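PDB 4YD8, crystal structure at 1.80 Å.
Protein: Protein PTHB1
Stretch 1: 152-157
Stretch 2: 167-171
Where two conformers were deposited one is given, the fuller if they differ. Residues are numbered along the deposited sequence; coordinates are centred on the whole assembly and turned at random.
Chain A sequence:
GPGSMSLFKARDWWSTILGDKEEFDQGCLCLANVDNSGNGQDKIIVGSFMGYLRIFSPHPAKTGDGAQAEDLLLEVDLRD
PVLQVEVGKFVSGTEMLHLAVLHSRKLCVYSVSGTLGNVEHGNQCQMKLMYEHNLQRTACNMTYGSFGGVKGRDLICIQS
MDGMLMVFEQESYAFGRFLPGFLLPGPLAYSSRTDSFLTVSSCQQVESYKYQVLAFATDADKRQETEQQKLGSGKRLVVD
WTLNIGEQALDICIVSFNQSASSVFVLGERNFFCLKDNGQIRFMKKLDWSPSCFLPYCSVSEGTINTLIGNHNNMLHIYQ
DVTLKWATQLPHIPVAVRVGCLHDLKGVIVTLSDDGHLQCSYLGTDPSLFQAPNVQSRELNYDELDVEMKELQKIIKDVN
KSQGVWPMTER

Stretch 1 152-157: GRDLIC
Stretch 2 (167-171) VFEQE

Two antiparallel strands, 155-157 and 167-169, form the backbone of this contact; their axes approach to 4.7 Å, with 165° between their N-to-C directions. Register follows from the CA pairs: Cys157 to Val167 at 4.4 Å, Ile156 to Phe168 at 5.2 Å and Leu155 to Glu169 at 5.0 Å. Summed over both sides, 415 Å² is buried, and Gln170 (70 Å²) and Leu155 (63 Å²) have the largest areas covered by the opposing stretch.

Ile156 and Phe168 fix the pairing. Ile156 N donates to Phe168 O at 3.1 Å and 173°, and Phe168 N donates to Ile156 O at 2.8 Å and 172°; two nearly linear bonds between the same residues define a hydrogen-bonded antiparallel pair. Phi/psi values of -125/138° for Ile156 and -119/125° for Phe168 are extended, as this pairing requires. Ile156 O also receives a CA-H...O contact from Val167 CA at 3.4 Å, with 142° at the hydrogen. The side chains of Ile156 (chi1 -74°, m; chi2 166°, t) and Phe168 (chi1 -64°, m; chi2 85°) share one sheet face. On the other lie Cys157 (phi/psi -124/123°) and Val167 (-104/129°), a non-hydrogen-bonded pair; both have chi1 174° (t), and Cys157 SG meets Val167 CG2 at an apolar distance of 4.2 Å.

Leu155 (phi/psi -85/164°) directs its CA-to-CB bond sideways and adopts chi1 -54° (m), chi2 -162° (t). Its cover comes from three successive residues: Leu155 CB lies 3.5 Å from Phe168 O, Leu155 CD1 is 3.6 Å from Glu169 CG, and Leu155 CD2 is 4.0 Å from Gln170 CG. The two methyls thus pack against aliphatic carbons of otherwise polar side chains. Glu169 has chi1 -65° (m), chi2 179° (t) and chi3 -14° in the conformer described.

A weak backbone bond from Gln170 N to Phe168 O, 3.2 Å, closes a tight turn over Glu169, whose phi/psi of -93/81° suits it; beyond the strand, Gln170 takes phi/psi 52/-116°, and its positive phi then carries the chain out of the extended path. The Gln170 CA-to-CB bond points sideways, but with chi1 -59° (m), chi2 -179° (t) and chi3 -53° the end of the side chain comes nearer stretch 1. There Gln170 NE2 reaches 3.3 Å from Arg153 CB, a packing contact with carbon. Arg153 (phi/psi -151/146°) points its CA-to-CB bond toward stretch 2, with chi1 67° (p), chi2 -169° (t), chi3 -162° (t) and chi4 164°.

Two waters extend the contact at Gln170. One lies 2.8 Å from Gly152 O, in position to donate to it, and accepts from Gln170 NE2 at 3.1 Å; Gly152 has phi/psi 82/13°. The other donates to Asp154 O at 2.7 Å and accepts weakly from Gln170 N at 3.0 Å. Asp154 (phi/psi -109/114°; chi1 -74°, m; chi2 -46°) points its CA-to-CB bond away; its part in this bridge is through the backbone carbonyl.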

# COMPACT_ATOMS: atom_id res chain seq x y z
N GLY A 152 -0.12 -17.65 10.10
CA GLY A 152 -1.22 -18.05 9.24
C GLY A 152 -2.45 -17.15 9.28
O GLY A 152 -3.51 -17.51 8.80
N ARG A 153 -2.31 -15.97 9.87
CA ARG A 153 -3.44 -15.05 9.91
C ARG A 153 -2.94 -13.61 9.93
O ARG A 153 -1.88 -13.31 10.50
CB ARG A 153 -4.32 -15.33 11.13
CG ARG A 153 -3.64 -15.04 12.45
CD ARG A 153 -4.43 -15.58 13.63
NE ARG A 153 -4.00 -14.93 14.87
CZ ARG A 153 -4.68 -14.94 16.01
NH1 ARG A 153 -5.84 -15.58 16.09
NH2 ARG A 153 -4.20 -14.30 17.07
N ASP A 154 -3.69 -12.72 9.29
CA ASP A 154 -3.37 -11.29 9.30
C ASP A 154 -4.39 -10.55 10.14
O ASP A 154 -5.56 -10.51 9.80
CB ASP A 154 -3.35 -10.74 7.88
CG ASP A 154 -2.12 -11.18 7.11
OD1 ASP A 154 -1.03 -11.08 7.71
OD2 ASP A 154 -2.24 -11.63 5.94
N LEU A 155 -3.93 -9.98 11.25
CA LEU A 155 -4.79 -9.14 12.09
C LEU A 155 -4.74 -7.73 11.50
O LEU A 155 -3.86 -7.44 10.71
CB LEU A 155 -4.32 -9.15 13.53
CG LEU A 155 -4.17 -10.53 14.18
CD1 LEU A 155 -4.14 -10.41 15.70
CD2 LEU A 155 -5.29 -11.46 13.73
N ILE A 156 -5.69 -6.87 11.88
CA ILE A 156 -5.78 -5.54 11.30
C ILE A 156 -5.74 -4.51 12.42
O ILE A 156 -6.32 -4.72 13.48
CB ILE A 156 -7.07 -5.39 10.46
CG1 ILE A 156 -6.96 -6.16 9.13
CG2 ILE A 156 -7.40 -3.92 10.17
CD1 ILE A 156 -8.28 -6.32 8.43
N CYS A 157 -5.00 -3.44 12.18
CA CYS A 157 -4.94 -2.32 13.13
C CYS A 157 -5.35 -1.06 12.40
O CYS A 157 -4.76 -0.71 11.37
CB CYS A 157 -3.54 -2.16 13.70
SG CYS A 157 -3.39 -0.67 14.76
N VAL A 167 -7.30 -2.57 17.24
CA VAL A 167 -6.81 -3.85 16.77
C VAL A 167 -7.95 -4.84 16.66
O VAL A 167 -8.73 -5.01 17.61
CB VAL A 167 -5.71 -4.41 17.70
CG1 VAL A 167 -5.30 -5.81 17.27
CG2 VAL A 167 -4.50 -3.47 17.72
N PHE A 168 -8.03 -5.48 15.50
CA PHE A 168 -9.06 -6.47 15.22
C PHE A 168 -8.42 -7.82 14.93
O PHE A 168 -7.56 -7.94 14.06
CB PHE A 168 -9.92 -6.04 14.03
CG PHE A 168 -10.71 -4.78 14.29
CD1 PHE A 168 -10.14 -3.53 14.10
CD2 PHE A 168 -12.02 -4.86 14.74
CE1 PHE A 168 -10.86 -2.38 14.37
CE2 PHE A 168 -12.75 -3.71 15.00
CZ PHE A 168 -12.17 -2.47 14.81
N GLU A 169 -8.84 -8.84 15.68
CA GLU A 169 -8.36 -10.19 15.47
C GLU A 169 -9.35 -10.87 14.53
O GLU A 169 -10.25 -11.59 14.97
CB GLU A 169 -8.22 -10.93 16.80
CG GLU A 169 -7.16 -10.33 17.72
CD GLU A 169 -7.04 -11.04 19.06
OE1 GLU A 169 -7.95 -11.84 19.40
OE2 GLU A 169 -6.04 -10.81 19.77
N GLN A 170 -9.19 -10.59 13.24
CA GLN A 170 -10.09 -11.08 12.20
C GLN A 170 -11.54 -10.74 12.57
O GLN A 170 -11.88 -9.57 12.66
CB GLN A 170 -9.84 -12.58 11.96
CG GLN A 170 -8.36 -12.80 11.54
CD GLN A 170 -7.98 -14.24 11.25
OE1 GLN A 170 -8.20 -15.14 12.07
NE2 GLN A 170 -7.37 -14.47 10.08
N GLU A 171 -12.39 -11.75 12.79
CA GLU A 171 -13.81 -11.51 13.04
C GLU A 171 -14.11 -10.81 14.37
O GLU A 171 -15.26 -10.44 14.62
CB GLU A 171 -14.61 -12.83 13.03
CG GLU A 171 -14.68 -13.53 11.66
CD GLU A 171 -13.45 -14.37 11.36
OE1 GLU A 171 -12.64 -14.58 12.29
OE2 GLU A 171 -13.28 -14.82 10.20
O HOH W 1 -6.29 -17.13 9.05
O HOH W 2 -7.86 -9.46 10.77